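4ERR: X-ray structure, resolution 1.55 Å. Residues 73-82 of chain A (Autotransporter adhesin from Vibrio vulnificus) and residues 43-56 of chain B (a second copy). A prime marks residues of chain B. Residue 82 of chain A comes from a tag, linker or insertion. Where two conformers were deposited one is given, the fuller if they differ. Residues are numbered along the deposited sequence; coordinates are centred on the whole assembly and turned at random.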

# COMPACT_ATOMS: atom_id res chain seq x y z
N LEU A 73 -6.27 -7.65 -11.81
CA LEU A 73 -5.58 -7.66 -13.09
C LEU A 73 -5.02 -9.05 -13.41
O LEU A 73 -5.17 -9.53 -14.54
N LYS A 74 -4.41 -9.71 -12.44
CA LYS A 74 -3.85 -11.04 -12.71
C LYS A 74 -4.95 -11.98 -13.24
O LYS A 74 -4.83 -12.58 -14.33
N GLU A 75 -6.06 -12.09 -12.50
CA GLU A 75 -7.14 -12.94 -12.97
C GLU A 75 -7.56 -12.62 -14.40
O GLU A 75 -7.83 -13.52 -15.17
N GLN A 76 -7.61 -11.34 -14.78
CA GLN A 76 -7.98 -10.99 -16.16
C GLN A 76 -6.95 -11.55 -17.13
O GLN A 76 -7.31 -12.11 -18.16
N VAL A 77 -5.68 -11.40 -16.78
CA VAL A 77 -4.62 -11.90 -17.65
C VAL A 77 -4.62 -13.43 -17.74
O VAL A 77 -4.48 -13.98 -18.83
N THR A 78 -4.74 -14.10 -16.60
CA THR A 78 -4.82 -15.56 -16.54
C THR A 78 -5.95 -16.07 -17.42
O THR A 78 -5.78 -17.08 -18.12
N SER A 79 -7.09 -15.41 -17.38
CA SER A 79 -8.23 -15.81 -18.19
C SER A 79 -8.02 -15.54 -19.68
O SER A 79 -8.42 -16.34 -20.53
N ALA A 80 -7.36 -14.43 -19.99
CA ALA A 80 -7.03 -14.07 -21.37
C ALA A 80 -6.05 -15.09 -21.99
O ALA A 80 -6.05 -15.30 -23.22
N LEU A 81 -5.23 -15.72 -21.15
CA LEU A 81 -4.22 -16.68 -21.62
C LEU A 81 -4.75 -18.10 -21.62
O LEU A 81 -4.48 -18.86 -22.55
N GLY A 82 -5.49 -18.45 -20.56
CA GLY A 82 -5.96 -19.82 -20.31
C GLY A 82 -5.44 -20.28 -18.95
O GLY A 82 -4.66 -19.56 -18.30
N GLN B 43 1.07 -10.02 -28.59
CA GLN B 43 0.20 -9.79 -27.42
C GLN B 43 0.21 -10.97 -26.44
O GLN B 43 0.20 -10.79 -25.20
N ILE B 44 0.28 -12.18 -26.97
CA ILE B 44 0.33 -13.38 -26.13
C ILE B 44 1.61 -13.42 -25.30
O ILE B 44 1.59 -13.60 -24.06
N ALA B 45 2.75 -13.24 -25.97
CA ALA B 45 4.03 -13.25 -25.28
C ALA B 45 4.08 -12.16 -24.19
O ALA B 45 4.54 -12.41 -23.06
N ALA B 46 3.58 -10.98 -24.51
CA ALA B 46 3.63 -9.87 -23.57
C ALA B 46 2.77 -10.18 -22.33
O ALA B 46 3.12 -9.76 -21.21
N SER B 47 1.65 -10.89 -22.55
CA SER B 47 0.74 -11.23 -21.46
C SER B 47 1.36 -12.23 -20.50
O SER B 47 1.22 -12.11 -19.30
N PHE B 48 2.10 -13.21 -21.03
CA PHE B 48 2.82 -14.11 -20.14
C PHE B 48 3.81 -13.37 -19.25
O PHE B 48 3.93 -13.65 -18.06
N GLU B 49 4.52 -12.42 -19.82
CA GLU B 49 5.50 -11.70 -19.04
C GLU B 49 4.86 -10.74 -18.04
O GLU B 49 5.40 -10.54 -16.95
N LEU B 50 3.71 -10.18 -18.40
CA LEU B 50 2.94 -9.38 -17.46
C LEU B 50 2.56 -10.23 -16.23
O LEU B 50 2.74 -9.80 -15.08
N ASN B 51 2.05 -11.42 -16.48
CA ASN B 51 1.65 -12.28 -15.41
C ASN B 51 2.81 -12.62 -14.46
O ASN B 51 2.65 -12.61 -13.23
N LYS B 52 3.99 -12.86 -15.03
CA LYS B 52 5.17 -13.10 -14.24
C LYS B 52 5.52 -11.89 -13.38
O LYS B 52 5.82 -12.05 -12.19
N LYS B 53 5.49 -10.70 -13.97
CA LYS B 53 5.80 -9.49 -13.25
C LYS B 53 4.84 -9.28 -12.07
O LYS B 53 5.27 -8.97 -10.96
N ILE B 54 3.55 -9.51 -12.30
CA ILE B 54 2.53 -9.37 -11.22
C ILE B 54 2.82 -10.39 -10.13
O ILE B 54 2.87 -10.05 -8.95
N ASN B 55 3.04 -11.64 -10.54
CA ASN B 55 3.34 -12.73 -9.62
C ASN B 55 4.56 -12.42 -8.73
O ASN B 55 4.57 -12.68 -7.53
N ASP B 56 5.61 -11.89 -9.34
CA ASP B 56 6.84 -11.52 -8.64
C ASP B 56 6.64 -10.34 -7.69
O ASP B 56 7.16 -10.32 -6.58

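The most unusual feature of this contact is a lysine amine placed against an asparagine amide: NZ of Lys74 lies 2.8 Å from ND2 of Asn51′, a pairing of two nitrogens that suggests the amide has been built turned over, so its atom labels leave the interaction open. CA-to-CB of Lys74 (chi1 to chi4 t, t, t, p) points sideways to chain B, but its extended chain carries the amine across, where NZ also donates a weak hydrogen bond to OD1 of Asn55′ at 3.4 Å. Asn51′ also has its CA-to-CB sideways to chain A, with chi1 at -138°, between wells, and its end comes nearer to chain A.

The frame is a pair of helices running roughly antiparallel, at 146° between their N-to-C directions, with axes 9.8 Å apart at closest approach. CA atoms pair Lys74 with Asn51′, Val77 with Ser47′ and Leu81 with Ile44′, a register that the apolar contacts follow in the same order. Leu73 (t, p) points toward chain B and sets CD2 3.6 Å from CD1 of Ile54′ (m, t). One turn on, Val77 (t) points inward with both methyls engaged: CG2 is 3.6 Å from CD2 of Leu50′ (t, p), and CG1 is 3.6 Å from the backbone O of Ser47′.

Leu81 (m, t) closes the row. Its CD2 sits 3.7 Å from the centroid of the Phe48′ ring, 27° off the ring normal, which defines a CH-pi contact over the face. Phe48′ points away at CA-to-CB, yet, with chi1 at -83° (m), its ring end comes nearer. The same Leu81 CD2 lies 3.9 Å from CB of Ser47′, whose OG turns to its own helix, donating a 2.8 Å hydrogen bond to O of Gln43′.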

# COMPACT_ATOMS: atom_id res chain seq x y z
CB LEU A 73 -4.46 -6.61 -13.11
CG LEU A 73 -3.59 -6.59 -14.37
CD1 LEU A 73 -4.39 -6.21 -15.62
CD2 LEU A 73 -2.37 -5.67 -14.18
CB LYS A 74 -3.20 -11.60 -11.45
CG LYS A 74 -2.22 -12.76 -11.69
CD LYS A 74 -1.57 -13.14 -10.39
CE LYS A 74 -1.03 -14.57 -10.42
NZ LYS A 74 -0.04 -14.74 -11.49
CB GLU A 75 -8.36 -12.92 -12.04
CG GLU A 75 -8.40 -14.09 -11.06
CD GLU A 75 -8.14 -15.43 -11.76
OE1 GLU A 75 -9.08 -16.03 -12.33
OE2 GLU A 75 -6.98 -15.91 -11.70
CB GLN A 76 -8.07 -9.48 -16.36
CG GLN A 76 -9.11 -8.82 -15.46
CD GLN A 76 -8.92 -7.34 -15.36
OE1 GLN A 76 -7.96 -6.78 -15.91
NE2 GLN A 76 -9.80 -6.69 -14.61
CB VAL A 77 -3.24 -11.40 -17.21
CG1 VAL A 77 -2.13 -12.02 -18.10
CG2 VAL A 77 -3.22 -9.90 -17.28
CB THR A 78 -5.05 -16.05 -15.10
OG1 THR A 78 -3.87 -15.78 -14.33
CG2 THR A 78 -5.37 -17.53 -15.06
CB SER A 79 -9.49 -15.12 -17.69
OG SER A 79 -9.71 -15.48 -16.34
CB ALA A 80 -6.45 -12.66 -21.42
CB LEU A 81 -2.96 -16.62 -20.75
CG LEU A 81 -2.00 -15.45 -20.95
CD1 LEU A 81 -1.00 -15.38 -19.79
CD2 LEU A 81 -1.27 -15.55 -22.29
CB GLN B 43 -1.23 -9.44 -27.89
CG GLN B 43 -2.14 -8.95 -26.80
CD GLN B 43 -3.38 -8.24 -27.34
OE1 GLN B 43 -3.65 -7.09 -26.99
NE2 GLN B 43 -4.12 -8.92 -28.21
CB ILE B 44 0.25 -14.67 -26.99
CG1 ILE B 44 -1.13 -14.78 -27.65
CG2 ILE B 44 0.55 -15.90 -26.11
CD1 ILE B 44 -1.22 -15.82 -28.77
CB ALA B 45 5.19 -13.06 -26.26
CB ALA B 46 3.15 -8.57 -24.26
CB SER B 47 -0.59 -11.75 -22.01
OG SER B 47 -1.22 -10.72 -22.75
CB PHE B 48 3.57 -15.19 -20.92
CG PHE B 48 2.70 -16.36 -21.30
CD1 PHE B 48 2.41 -17.34 -20.36
CD2 PHE B 48 2.15 -16.46 -22.57
CE1 PHE B 48 1.62 -18.43 -20.69
CE2 PHE B 48 1.34 -17.58 -22.92
CZ PHE B 48 1.07 -18.55 -21.97
CB GLU B 49 6.52 -10.99 -19.92
CG GLU B 49 7.82 -10.84 -19.21
CD GLU B 49 8.55 -12.20 -18.93
OE1 GLU B 49 8.16 -13.26 -19.46
OE2 GLU B 49 9.52 -12.20 -18.20
CB LEU B 50 1.69 -8.82 -18.13
CG LEU B 50 0.73 -8.05 -17.25
CD1 LEU B 50 1.41 -6.85 -16.62
CD2 LEU B 50 -0.48 -7.63 -18.07
CB ASN B 51 0.96 -13.53 -15.94
CG ASN B 51 -0.23 -13.88 -15.10
OD1 ASN B 51 -1.25 -13.19 -15.16
ND2 ASN B 51 -0.10 -14.90 -14.28
CB LYS B 52 6.36 -13.51 -15.12
CG LYS B 52 7.59 -13.74 -14.33
CD LYS B 52 8.74 -14.30 -15.19
CE LYS B 52 10.02 -14.28 -14.39
NZ LYS B 52 9.87 -14.84 -13.02
CB LYS B 53 5.81 -8.27 -14.19
CG LYS B 53 6.90 -8.34 -15.28
CD LYS B 53 6.94 -7.11 -16.20
CE LYS B 53 8.15 -7.16 -17.15
NZ LYS B 53 9.48 -7.02 -16.47
CB ILE B 54 1.10 -9.54 -11.73
CG1 ILE B 54 0.76 -8.47 -12.77
CG2 ILE B 54 0.11 -9.48 -10.55
CD1 ILE B 54 -0.51 -8.72 -13.56
CB ASN B 55 3.58 -14.01 -10.42
CG ASN B 55 3.28 -15.26 -9.64
OD1 ASN B 55 2.23 -15.37 -8.98
ND2 ASN B 55 4.18 -16.22 -9.71
CB ASP B 56 7.94 -11.22 -9.63
CG ASP B 56 8.40 -12.45 -10.41
OD1 ASP B 56 8.16 -13.61 -9.99
OD2 ASP B 56 9.01 -12.25 -11.48